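Local coordinates for protein nitrite oxidoreductase subunit A (Kuenenia stuttgartiensis, PDB 7B04) that belongs to the molybdopterin oxidoreductase family and binds an iron/sulfur cluster, a molybdenum atom and two MD1 groups, at residues P349-T354 with M500-K505; T334-P339 with P1009-N1014. All coordinates share one frame; numbering follows the deposited sequence.

Overall arrangement
Both contacts lie at the nucleotide end of one MD1, their centres about 12 Å apart and on the same side of the chain's centre. The loops 334-339 and 349-354 follow successive strands, 329-332 and 346-347, at one margin of a five-stranded parallel sheet. Contact 1 joins the second loop to the end of helix 494-501; contact 2 joins the first to the loop between strands 1001-1007 and 1015-1018 of a six-stranded mixed sheet. Contact 1 is thus nested within the chain segment that contact 2 closes. The two also touch directly, Asn352 packing against Pro335, and together they wall the guanosine part of the cofactor.

Contact 1 (P349-T354 with M500-K505); sequences PIRNNT and MTNSPK. With MD1 (phosphoric acid 4-(2-amino-4-oxo-3,4,5,6,-tetrahydro-pteridin-6-yl)-2-hydroxy-3,4-dimercapto-but-3-en-yl ester guanylate ester), chain C.
Arg351 reaches across to the end of helix 494-501, where its NE and NH1 both donate to a single backbone oxygen, Met500 O. NE meets it almost head-on, at 2.9 Å from Arg351 NE to Met500 O and a C=O...donor angle of 169°, while NH1 approaches more obliquely. The oxygen lies at the guanidinium edge, near its plane. CG is anti to the backbone N (chi1 -176°), and a bend at chi3 (65°) swings the chain round at NE. Thr354 CG2 sits over the centre of one guanidinium face, and Glu849 pairs with NH1 in a salt bridge.

Beside these bonds, the backbone N of Arg351 bonds to Thr501 O at 2.9 Å. The Thr501 methyl meets two partners: CG2 is 3.7 Å from Ile350 CD1 and 3.5 Å from Thr354 OG1. At the other end Ser503 OG donates to Pro349 O in a bond modelled so short that its exact length is doubtful, and the side chains of Pro349 and Pro504 cross at about a right angle, touching through their CD atoms.

On the cofactor side, Asn353 N donates a nearly straight bond to the guanine oxygen, MD1 O6 (2.8 Å), and Ile350 CG2 packs near MD1 N2. The partial negative charge of Met500 O at the helix C-terminus, with the carboxylate of Glu849, would probably favour the arginine's positive charge, and the bonds join the guanine-contacting loop to that helix end.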
ATOM      1  N   PRO B 349      23.267  -6.058  -7.584  1.00 38.53           N
ATOM      2  CA  PRO B 349      23.288  -4.598  -7.708  1.00 42.26           C
ATOM      3  C   PRO B 349      23.721  -4.188  -9.107  1.00 42.26           C
ATOM      4  O   PRO B 349      24.500  -4.878  -9.769  1.00 47.79           O
ATOM      5  CB  PRO B 349      24.315  -4.162  -6.655  1.00 40.13           C
ATOM      6  CG  PRO B 349      24.414  -5.321  -5.712  1.00 46.42           C
ATOM      7  CD  PRO B 349      24.208  -6.538  -6.559  1.00 41.05           C
ATOM      8  N   ILE B 350      23.203  -3.048  -9.560  1.00 33.64           N
ATOM      9  CA  ILE B 350      23.496  -2.557 -10.900  1.00 40.95           C
ATOM     10  C   ILE B 350      23.385  -1.040 -10.897  1.00 44.76           C
ATOM     11  O   ILE B 350      22.650  -0.453 -10.096  1.00 39.08           O
ATOM     12  CB  ILE B 350      22.555  -3.194 -11.952  1.00 41.02           C
ATOM     13  CG1 ILE B 350      23.097  -2.976 -13.367  1.00 41.47           C
ATOM     14  CG2 ILE B 350      21.144  -2.645 -11.820  1.00 42.90           C
ATOM     15  CD1 ILE B 350      22.449  -3.853 -14.409  1.00 44.34           C
ATOM     16  N   ARG B 351      24.131  -0.403 -11.797  1.00 45.55           N
ATOM     17  CA  ARG B 351      23.981   1.026 -12.018  1.00 45.39           C
ATOM     18  C   ARG B 351      22.733   1.271 -12.850  1.00 41.57           C
ATOM     19  O   ARG B 351      22.407   0.495 -13.752  1.00 50.25           O
ATOM     20  CB  ARG B 351      25.221   1.589 -12.722  1.00 50.19           C
ATOM     21  CG  ARG B 351      25.209   3.096 -12.928  1.00 43.13           C
ATOM     22  CD  ARG B 351      26.585   3.604 -13.342  1.00 49.10           C
ATOM     23  NE  ARG B 351      27.001   3.097 -14.647  1.00 53.76           N
ATOM     24  CZ  ARG B 351      26.757   3.707 -15.803  1.00 51.08           C
ATOM     25  NH1 ARG B 351      27.178   3.172 -16.940  1.00 45.72           N
ATOM     26  NH2 ARG B 351      26.087   4.851 -15.821  1.00 52.02           N
ATOM     27  N   ASN B 352      22.032   2.358 -12.546  1.00 46.05           N
ATOM     28  CA  ASN B 352      20.758   2.618 -13.198  1.00 49.61           C
ATOM     29  C   ASN B 352      20.958   2.988 -14.664  1.00 45.82           C
ATOM     30  O   ASN B 352      21.964   3.595 -15.044  1.00 53.42           O
ATOM     31  CB  ASN B 352      20.000   3.716 -12.456  1.00 50.84           C
ATOM     32  CG  ASN B 352      20.091   3.568 -10.947  1.00 52.49           C
ATOM     33  OD1 ASN B 352      21.180   3.609 -10.373  1.00 51.49           O
ATOM     34  ND2 ASN B 352      18.946   3.392 -10.297  1.00 55.01           N
ATOM     35  N   ASN B 353      19.971   2.612 -15.484  1.00 48.13           N
ATOM     36  CA  ASN B 353      19.951   2.891 -16.918  1.00 51.08           C
ATOM     37  C   ASN B 353      21.058   2.147 -17.659  1.00 50.10           C
ATOM     38  O   ASN B 353      21.606   2.654 -18.644  1.00 50.08           O
ATOM     39  CB  ASN B 353      20.034   4.400 -17.193  1.00 39.38           C
ATOM     40  CG  ASN B 353      19.450   4.785 -18.538  1.00 42.54           C
ATOM     41  OD1 ASN B 353      19.062   3.930 -19.332  1.00 55.68           O
ATOM     42  ND2 ASN B 353      19.385   6.085 -18.798  1.00 40.72           N
ATOM     43  N   THR B 354      21.419   0.945 -17.178  1.00 44.50           N
ATOM     44  CA  THR B 354      22.484   0.168 -17.804  1.00 45.06           C
ATOM     45  C   THR B 354      22.157  -1.320 -17.963  1.00 50.41           C
ATOM     46  O   THR B 354      23.084  -2.124 -18.119  1.00 52.16           O
ATOM     47  CB  THR B 354      23.804   0.277 -17.018  1.00 43.68           C
ATOM     48  OG1 THR B 354      23.675  -0.392 -15.758  1.00 49.44           O
ATOM     49  CG2 THR B 354      24.194   1.728 -16.789  1.00 45.81           C
ATOM     50  N   MET B 500      30.750  -1.194 -16.700  1.00 51.77           N
ATOM     51  CA  MET B 500      29.591  -0.386 -17.069  1.00 58.89           C
ATOM     52  C   MET B 500      28.510  -0.498 -16.006  1.00 59.14           C
ATOM     53  O   MET B 500      27.913   0.502 -15.595  1.00 55.13           O
ATOM     54  CB  MET B 500      29.013  -0.827 -18.429  1.00 52.13           C
ATOM     55  CG  MET B 500      29.975  -1.345 -19.480  1.00 56.30           C
ATOM     56  SD  MET B 500      29.242  -1.337 -21.129  1.00 55.85           S
ATOM     57  CE  MET B 500      30.324  -2.456 -22.019  1.00 52.06           C
ATOM     58  N   THR B 501      28.225  -1.719 -15.574  1.00 54.60           N
ATOM     59  CA  THR B 501      27.115  -1.989 -14.670  1.00 53.19           C
ATOM     60  C   THR B 501      27.438  -1.962 -13.176  1.00 51.44           C
ATOM     61  O   THR B 501      26.497  -1.944 -12.372  1.00 48.20           O
ATOM     62  CB  THR B 501      26.520  -3.354 -15.018  1.00 53.22           C
ATOM     63  OG1 THR B 501      27.575  -4.270 -15.317  1.00 63.93           O
ATOM     64  CG2 THR B 501      25.619  -3.240 -16.229  1.00 51.48           C
ATOM     65  N   ASN B 502      28.708  -1.846 -12.785  1.00 57.78           N
ATOM     66  CA  ASN B 502      29.125  -2.074 -11.399  1.00 58.96           C
ATOM     67  C   ASN B 502      28.408  -3.278 -10.774  1.00 56.23           C
ATOM     68  O   ASN B 502      27.963  -3.234  -9.629  1.00 56.67           O
ATOM     69  CB  ASN B 502      28.908  -0.829 -10.548  1.00 52.92           C
ATOM     70  CG  ASN B 502      29.449   0.410 -11.202  1.00 57.00           C
ATOM     71  OD1 ASN B 502      29.201   0.635 -12.375  1.00 57.34           O
ATOM     72  ND2 ASN B 502      30.233   1.200 -10.466  1.00 58.39           N
ATOM     73  N   SER B 503      28.265  -4.362 -11.539  1.00 47.80           N
ATOM     74  CA  SER B 503      27.602  -5.540 -11.031  1.00 45.11           C
ATOM     75  C   SER B 503      28.622  -6.611 -10.689  1.00 48.46           C
ATOM     76  O   SER B 503      29.647  -6.722 -11.386  1.00 61.60           O
ATOM     77  CB  SER B 503      26.620  -6.102 -12.057  1.00 51.08           C
ATOM     78  OG  SER B 503      25.314  -5.591 -11.876  1.00 53.23           O
ATOM     79  N   PRO B 504      28.411  -7.394  -9.617  1.00 47.68           N
ATOM     80  CA  PRO B 504      29.427  -8.423  -9.287  1.00 47.04           C
ATOM     81  C   PRO B 504      29.621  -9.393 -10.443  1.00 48.59           C
ATOM     82  O   PRO B 504      28.653  -9.927 -10.988  1.00 49.00           O
ATOM     83  CB  PRO B 504      28.849  -9.123  -8.044  1.00 50.03           C
ATOM     84  CG  PRO B 504      28.032  -8.029  -7.401  1.00 49.49           C
ATOM     85  CD  PRO B 504      27.574  -7.034  -8.429  1.00 50.32           C
ATOM     86  N   LYS B 505      30.877  -9.600 -10.816  1.00 50.88           N
ATOM     87  CA  LYS B 505      31.183 -10.468 -11.941  1.00 57.31           C
ATOM     88  C   LYS B 505      30.779 -11.910 -11.655  1.00 58.45           C
ATOM     89  O   LYS B 505      30.336 -12.632 -12.559  1.00 58.35           O
ATOM     90  CB  LYS B 505      32.687 -10.392 -12.278  1.00 60.10           C
ATOM     91  CG  LYS B 505      33.150 -11.322 -13.366  1.00 57.01           C
ATOM     92  CD  LYS B 505      34.627 -11.102 -13.639  1.00 54.13           C
ATOM     93  CE  LYS B 505      35.188 -12.110 -14.622  1.00 50.94           C
ATOM     94  NZ  LYS B 505      36.597 -11.776 -14.965  1.00 55.62           N
TER
HETATM   95  PB  MD1 C5802       6.970  -1.116 -11.177  1.00 36.20           P
HETATM   96  O3B MD1 C5802       7.810   0.297 -11.278  1.00 44.27           O
HETATM   97  O1B MD1 C5802       7.528  -1.956 -10.054  1.00 28.88           O
HETATM   98  O2B MD1 C5802       7.099  -1.868 -12.479  1.00 35.60           O
HETATM   99  O3A MD1 C5802       5.384  -0.766 -10.883  1.00 36.39           O
HETATM  100  C10 MD1 C5802       4.597  -0.145 -11.863  1.00 37.46           C
HETATM  101  C11 MD1 C5802       3.139  -0.675 -11.747  1.00 43.16           C
HETATM  102  O11 MD1 C5802       2.901  -0.926 -10.181  1.00 50.40           O
HETATM  103  C12 MD1 C5802       2.304   0.158 -12.386  1.00 40.85           C
HETATM  104  S12 MD1 C5802       2.861   0.938 -13.928  1.00 39.87           S
HETATM  105  C13 MD1 C5802       0.848   0.514 -11.984  1.00 39.75           C
HETATM  106  S13 MD1 C5802      -0.020   1.669 -13.082  1.00 48.04           S
HETATM  107  C14 MD1 C5802       0.151   0.068 -10.809  1.00 40.94           C
HETATM  108  N15 MD1 C5802       0.944   0.758  -9.597  1.00 39.94           N
HETATM  109  C16 MD1 C5802       0.641   0.191  -8.347  1.00 36.28           C
HETATM  110  C15 MD1 C5802       0.487   1.013  -7.117  1.00 37.91           C
HETATM  111  O14 MD1 C5802       0.612   2.190  -7.166  1.00 39.34           O
HETATM  112  N17 MD1 C5802       0.173   0.338  -5.829  1.00 48.18           N
HETATM  113  C17 MD1 C5802       0.012  -1.199  -5.771  1.00 47.40           C
HETATM  114  N16 MD1 C5802      -0.296  -1.846  -4.510  1.00 56.72           N
HETATM  115  N18 MD1 C5802       0.170  -2.035  -7.020  1.00 47.84           N
HETATM  116  C20 MD1 C5802       0.472  -1.398  -8.276  1.00 44.69           C
HETATM  117  N8  MD1 C5802       0.633  -2.131  -9.467  1.00 39.45           N
HETATM  118  C7  MD1 C5802      -0.108  -1.411 -10.696  1.00 40.19           C
HETATM  119  PA  MD1 C5802       8.936   0.800 -10.183  1.00 35.35           P
HETATM  120  O1A MD1 C5802       9.144   2.282 -10.369  1.00 44.99           O
HETATM  121  O2A MD1 C5802       8.415   0.520  -8.795  1.00 41.02           O
HETATM  122  O5' MD1 C5802      10.379   0.029 -10.389  1.00 29.29           O
HETATM  123  C5' MD1 C5802      10.573  -1.222  -9.801  1.00 36.14           C
HETATM  124  C4' MD1 C5802      12.053  -1.392  -9.307  1.00 42.65           C
HETATM  125  O4' MD1 C5802      13.087  -1.106 -10.442  1.00 48.36           O
HETATM  126  C1' MD1 C5802      14.156  -0.236  -9.725  1.00 45.71           C
HETATM  127  N9  MD1 C5802      14.951   0.572 -10.686  1.00 44.87           N
HETATM  128  C4  MD1 C5802      15.795  -0.034 -11.515  1.00 42.46           C
HETATM  129  N3  MD1 C5802      16.142  -1.471 -11.712  1.00 41.72           N
HETATM  130  C2  MD1 C5802      17.125  -1.855 -12.722  1.00 41.86           C
HETATM  131  N2  MD1 C5802      17.461  -3.254 -12.913  1.00 43.97           N
HETATM  132  N1  MD1 C5802      17.761  -0.843 -13.531  1.00 51.41           N
HETATM  133  C6  MD1 C5802      17.424   0.533 -13.336  1.00 47.37           C
HETATM  134  O6  MD1 C5802      17.940   1.369 -13.997  1.00 48.93           O
HETATM  135  C5  MD1 C5802      16.392   0.928 -12.272  1.00 43.66           C
HETATM  136  N7  MD1 C5802      15.905   2.107 -11.895  1.00 45.79           N
HETATM  137  C8  MD1 C5802      15.010   1.899 -10.908  1.00 43.04           C
HETATM  138  C2' MD1 C5802      13.432   0.502  -8.986  1.00 49.23           C
HETATM  139  O2' MD1 C5802      14.223   1.103  -7.920  1.00 52.34           O
HETATM  140  C3' MD1 C5802      12.315  -0.560  -8.369  1.00 43.19           C
HETATM  141  O3' MD1 C5802      12.885  -1.279  -7.238  1.00 39.13           O

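Contact 2 (T334-P339 with P1009-N1014); sequences TPEYSP and PAYPYN. With MD1 (phosphoric acid 4-(2-amino-4-oxo-3,4,5,6,-tetrahydro-pteridin-6-yl)-2-hydroxy-3,4-dimercapto-but-3-en-yl ester guanylate ester), chain C.
The Tyr1011 ring carries Glu336 CB over one face, a CH-pi contact in which CB lies 3.8 Å from the ring centroid and 29° off the normal. CB stands nearest the CD1 and CE1 side of the ring, 3.5 Å from Tyr1011 CE1. Glu336 extends alongside Tyr1011 in the same direction, with the carboxylate turned 27° from the ring plane.

A bend at chi2 (-112°) turns CD of Glu336 toward the ribose of MD1. There Glu336 OE2 accepts from MD1 O3' at 2.5 Å, and OE1 accepts from O2' in a bond modelled too short for its length to be trusted. An acidic residue set against the ribose hydroxyls after a strand of a parallel sheet is a familiar device of Rossmann-like nucleotide sites, and here the loop after strand 329-332 supplies it. Pro335 joins in through its CD, 3.4 Å from N3 of the MD1 guanine.

Across the contact, the backbone N of Tyr337 donates to Ala1010 O (3.0 Å), and Glu336 CA makes a CA-H...O approach to the same oxygen. Ala1010 CB lies 4.0 Å from Tyr337 CB, while Pro1012 sets its CD against Pro335 O at 3.3 Å. Thr334 OG1 bonds to Glu336 O within its own loop. The Tyr337 ring leads away from this interface, and its OH bonds to His164 of the neighbouring subunit B.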
ATOM      1  N   THR B 334      18.434  -5.041  -9.158  1.00 44.89           N
ATOM      2  CA  THR B 334      18.013  -3.673  -8.903  1.00 40.50           C
ATOM      3  C   THR B 334      19.154  -2.907  -8.253  1.00 40.01           C
ATOM      4  O   THR B 334      20.010  -3.508  -7.591  1.00 42.68           O
ATOM      5  CB  THR B 334      16.768  -3.606  -8.000  1.00 42.53           C
ATOM      6  OG1 THR B 334      17.012  -4.319  -6.781  1.00 43.06           O
ATOM      7  CG2 THR B 334      15.549  -4.191  -8.703  1.00 45.90           C
ATOM      8  N   PRO B 335      19.199  -1.584  -8.430  1.00 36.51           N
ATOM      9  CA  PRO B 335      20.218  -0.796  -7.723  1.00 35.14           C
ATOM     10  C   PRO B 335      20.036  -0.819  -6.219  1.00 36.21           C
ATOM     11  O   PRO B 335      21.029  -0.771  -5.483  1.00 41.46           O
ATOM     12  CB  PRO B 335      20.027   0.616  -8.291  1.00 37.87           C
ATOM     13  CG  PRO B 335      18.599   0.642  -8.726  1.00 38.36           C
ATOM     14  CD  PRO B 335      18.314  -0.734  -9.246  1.00 39.05           C
ATOM     15  N   GLU B 336      18.799  -0.893  -5.745  1.00 38.53           N
ATOM     16  CA  GLU B 336      18.490  -0.910  -4.326  1.00 35.48           C
ATOM     17  C   GLU B 336      18.230  -2.333  -3.851  1.00 35.06           C
ATOM     18  O   GLU B 336      17.960  -3.240  -4.643  1.00 42.02           O
ATOM     19  CB  GLU B 336      17.258  -0.049  -4.042  1.00 33.30           C
ATOM     20  CG  GLU B 336      15.944  -0.787  -4.281  1.00 35.90           C
ATOM     21  CD  GLU B 336      15.167  -0.249  -5.466  1.00 43.42           C
ATOM     22  OE1 GLU B 336      15.772  -0.060  -6.542  1.00 49.08           O
ATOM     23  OE2 GLU B 336      13.945  -0.030  -5.329  1.00 59.00           O
ATOM     24  N   TYR B 337      18.330  -2.523  -2.537  1.00 34.96           N
ATOM     25  CA  TYR B 337      17.874  -3.761  -1.911  1.00 34.57           C
ATOM     26  C   TYR B 337      16.395  -3.561  -1.611  1.00 38.23           C
ATOM     27  O   TYR B 337      16.012  -3.075  -0.546  1.00 35.75           O
ATOM     28  CB  TYR B 337      18.683  -4.088  -0.663  1.00 37.41           C
ATOM     29  CG  TYR B 337      18.370  -5.454  -0.097  1.00 42.51           C
ATOM     30  CD1 TYR B 337      18.838  -6.608  -0.713  1.00 37.89           C
ATOM     31  CD2 TYR B 337      17.596  -5.592   1.046  1.00 42.16           C
ATOM     32  CE1 TYR B 337      18.546  -7.861  -0.203  1.00 40.91           C
ATOM     33  CE2 TYR B 337      17.300  -6.839   1.563  1.00 40.16           C
ATOM     34  CZ  TYR B 337      17.777  -7.969   0.937  1.00 42.80           C
ATOM     35  OH  TYR B 337      17.482  -9.208   1.457  1.00 37.28           O
ATOM     36  N   SER B 338      15.560  -3.931  -2.568  1.00 38.74           N
ATOM     37  CA  SER B 338      14.131  -3.664  -2.517  1.00 37.63           C
ATOM     38  C   SER B 338      13.415  -4.761  -1.747  1.00 36.32           C
ATOM     39  O   SER B 338      13.991  -5.808  -1.443  1.00 34.03           O
ATOM     40  CB  SER B 338      13.583  -3.545  -3.938  1.00 46.37           C
ATOM     41  OG  SER B 338      13.658  -4.786  -4.620  1.00 50.10           O
ATOM     42  N   PRO B 339      12.148  -4.541  -1.385  1.00 42.26           N
ATOM     43  CA  PRO B 339      11.367  -5.627  -0.770  1.00 41.28           C
ATOM     44  C   PRO B 339      11.276  -6.873  -1.626  1.00 37.79           C
ATOM     45  O   PRO B 339      11.025  -7.959  -1.090  1.00 41.92           O
ATOM     46  CB  PRO B 339       9.991  -4.989  -0.563  1.00 35.58           C
ATOM     47  CG  PRO B 339      10.307  -3.564  -0.347  1.00 38.02           C
ATOM     48  CD  PRO B 339      11.442  -3.253  -1.287  1.00 37.34           C
ATOM     49  N   PRO B1009      20.157   2.838   4.041  1.00 47.10           N
ATOM     50  CA  PRO B1009      21.388   2.316   3.440  1.00 45.02           C
ATOM     51  C   PRO B1009      21.172   1.156   2.482  1.00 42.65           C
ATOM     52  O   PRO B1009      22.154   0.554   2.041  1.00 47.73           O
ATOM     53  CB  PRO B1009      22.205   1.872   4.664  1.00 48.61           C
ATOM     54  CG  PRO B1009      21.199   1.589   5.706  1.00 30.46           C
ATOM     55  CD  PRO B1009      20.070   2.544   5.481  1.00 32.28           C
ATOM     56  N   ALA B1010      19.917   0.841   2.155  1.00 42.65           N
ATOM     57  CA  ALA B1010      19.629  -0.143   1.124  1.00 43.41           C
ATOM     58  C   ALA B1010      19.898   0.402  -0.269  1.00 38.93           C
ATOM     59  O   ALA B1010      19.967  -0.380  -1.223  1.00 45.61           O
ATOM     60  CB  ALA B1010      18.176  -0.608   1.228  1.00 38.23           C
ATOM     61  N   TYR B1011      20.050   1.733  -0.408  1.00 37.29           N
ATOM     62  CA  TYR B1011      20.276   2.392  -1.681  1.00 38.77           C
ATOM     63  C   TYR B1011      21.755   2.692  -1.890  1.00 46.20           C
ATOM     64  O   TYR B1011      22.496   2.915  -0.927  1.00 50.52           O
ATOM     65  CB  TYR B1011      19.477   3.697  -1.757  1.00 38.14           C
ATOM     66  CG  TYR B1011      18.002   3.461  -1.955  1.00 44.62           C
ATOM     67  CD1 TYR B1011      17.460   3.383  -3.229  1.00 45.35           C
ATOM     68  CD2 TYR B1011      17.155   3.290  -0.869  1.00 41.05           C
ATOM     69  CE1 TYR B1011      16.113   3.156  -3.418  1.00 47.60           C
ATOM     70  CE2 TYR B1011      15.807   3.061  -1.047  1.00 40.24           C
ATOM     71  CZ  TYR B1011      15.293   2.995  -2.324  1.00 46.30           C
ATOM     72  OH  TYR B1011      13.952   2.765  -2.511  1.00 44.31           O
ATOM     73  N   PRO B1012      22.205   2.700  -3.141  1.00 47.21           N
ATOM     74  CA  PRO B1012      23.566   3.155  -3.433  1.00 41.09           C
ATOM     75  C   PRO B1012      23.715   4.649  -3.190  1.00 45.53           C
ATOM     76  O   PRO B1012      22.738   5.393  -3.069  1.00 45.18           O
ATOM     77  CB  PRO B1012      23.753   2.808  -4.914  1.00 38.03           C
ATOM     78  CG  PRO B1012      22.375   2.744  -5.464  1.00 44.68           C
ATOM     79  CD  PRO B1012      21.502   2.241  -4.351  1.00 45.87           C
ATOM     80  N   TYR B1013      24.977   5.076  -3.104  1.00 44.13           N
ATOM     81  CA  TYR B1013      25.295   6.461  -2.769  1.00 37.00           C
ATOM     82  C   TYR B1013      24.598   7.444  -3.703  1.00 42.86           C
ATOM     83  O   TYR B1013      24.009   8.435  -3.254  1.00 40.94           O
ATOM     84  CB  TYR B1013      26.812   6.659  -2.821  1.00 43.59           C
ATOM     85  CG  TYR B1013      27.287   8.033  -2.401  1.00 43.02           C
ATOM     86  CD1 TYR B1013      27.570   8.313  -1.072  1.00 40.59           C
ATOM     87  CD2 TYR B1013      27.460   9.047  -3.336  1.00 39.71           C
ATOM     88  CE1 TYR B1013      28.011   9.563  -0.686  1.00 44.79           C
ATOM     89  CE2 TYR B1013      27.896  10.302  -2.957  1.00 34.73           C
ATOM     90  CZ  TYR B1013      28.167  10.555  -1.630  1.00 35.08           C
ATOM     91  OH  TYR B1013      28.602  11.801  -1.241  1.00 35.52           O
ATOM     92  N   ASN B1014      24.650   7.184  -5.011  1.00 44.82           N
ATOM     93  CA  ASN B1014      24.164   8.122  -6.016  1.00 46.09           C
ATOM     94  C   ASN B1014      22.708   7.897  -6.402  1.00 42.59           C
ATOM     95  O   ASN B1014      22.312   8.262  -7.514  1.00 47.11           O
ATOM     96  CB  ASN B1014      25.050   8.059  -7.260  1.00 43.29           C
ATOM     97  CG  ASN B1014      26.480   8.459  -6.975  1.00 45.56           C
ATOM     98  OD1 ASN B1014      27.390   7.632  -7.023  1.00 55.52           O
ATOM     99  ND2 ASN B1014      26.688   9.737  -6.680  1.00 39.93           N
TER
HETATM  100  PB  MD1 C5802       6.970  -1.116 -11.177  1.00 36.20           P
HETATM  101  O3B MD1 C5802       7.810   0.297 -11.278  1.00 44.27           O
HETATM  102  O1B MD1 C5802       7.528  -1.956 -10.054  1.00 28.88           O
HETATM  103  O2B MD1 C5802       7.099  -1.868 -12.479  1.00 35.60           O
HETATM  104  O3A MD1 C5802       5.384  -0.766 -10.883  1.00 36.39           O
HETATM  105  C10 MD1 C5802       4.597  -0.145 -11.863  1.00 37.46           C
HETATM  106  C11 MD1 C5802       3.139  -0.675 -11.747  1.00 43.16           C
HETATM  107  O11 MD1 C5802       2.901  -0.926 -10.181  1.00 50.40           O
HETATM  108  C12 MD1 C5802       2.304   0.158 -12.386  1.00 40.85           C
HETATM  109  S12 MD1 C5802       2.861   0.938 -13.928  1.00 39.87           S
HETATM  110  C13 MD1 C5802       0.848   0.514 -11.984  1.00 39.75           C
HETATM  111  S13 MD1 C5802      -0.020   1.669 -13.082  1.00 48.04           S
HETATM  112  C14 MD1 C5802       0.151   0.068 -10.809  1.00 40.94           C
HETATM  113  N15 MD1 C5802       0.944   0.758  -9.597  1.00 39.94           N
HETATM  114  C16 MD1 C5802       0.641   0.191  -8.347  1.00 36.28           C
HETATM  115  C15 MD1 C5802       0.487   1.013  -7.117  1.00 37.91           C
HETATM  116  O14 MD1 C5802       0.612   2.190  -7.166  1.00 39.34           O
HETATM  117  N17 MD1 C5802       0.173   0.338  -5.829  1.00 48.18           N
HETATM  118  C17 MD1 C5802       0.012  -1.199  -5.771  1.00 47.40           C
HETATM  119  N16 MD1 C5802      -0.296  -1.846  -4.510  1.00 56.72           N
HETATM  120  N18 MD1 C5802       0.170  -2.035  -7.020  1.00 47.84           N
HETATM  121  C20 MD1 C5802       0.472  -1.398  -8.276  1.00 44.69           C
HETATM  122  N8  MD1 C5802       0.633  -2.131  -9.467  1.00 39.45           N
HETATM  123  C7  MD1 C5802      -0.108  -1.411 -10.696  1.00 40.19           C
HETATM  124  PA  MD1 C5802       8.936   0.800 -10.183  1.00 35.35           P
HETATM  125  O1A MD1 C5802       9.144   2.282 -10.369  1.00 44.99           O
HETATM  126  O2A MD1 C5802       8.415   0.520  -8.795  1.00 41.02           O
HETATM  127  O5' MD1 C5802      10.379   0.029 -10.389  1.00 29.29           O
HETATM  128  C5' MD1 C5802      10.573  -1.222  -9.801  1.00 36.14           C
HETATM  129  C4' MD1 C5802      12.053  -1.392  -9.307  1.00 42.65           C
HETATM  130  O4' MD1 C5802      13.087  -1.106 -10.442  1.00 48.36           O
HETATM  131  C1' MD1 C5802      14.156  -0.236  -9.725  1.00 45.71           C
HETATM  132  N9  MD1 C5802      14.951   0.572 -10.686  1.00 44.87           N
HETATM  133  C4  MD1 C5802      15.795  -0.034 -11.515  1.00 42.46           C
HETATM  134  N3  MD1 C5802      16.142  -1.471 -11.712  1.00 41.72           N
HETATM  135  C2  MD1 C5802      17.125  -1.855 -12.722  1.00 41.86           C
HETATM  136  N2  MD1 C5802      17.461  -3.254 -12.913  1.00 43.97           N
HETATM  137  N1  MD1 C5802      17.761  -0.843 -13.531  1.00 51.41           N
HETATM  138  C6  MD1 C5802      17.424   0.533 -13.336  1.00 47.37           C
HETATM  139  O6  MD1 C5802      17.940   1.369 -13.997  1.00 48.93           O
HETATM  140  C5  MD1 C5802      16.392   0.928 -12.272  1.00 43.66           C
HETATM  141  N7  MD1 C5802      15.905   2.107 -11.895  1.00 45.79           N
HETATM  142  C8  MD1 C5802      15.010   1.899 -10.908  1.00 43.04           C
HETATM  143  C2' MD1 C5802      13.432   0.502  -8.986  1.00 49.23           C
HETATM  144  O2' MD1 C5802      14.223   1.103  -7.920  1.00 52.34           O
HETATM  145  C3' MD1 C5802      12.315  -0.560  -8.369  1.00 43.19           C
HETATM  146  O3' MD1 C5802      12.885  -1.279  -7.238  1.00 39.13           O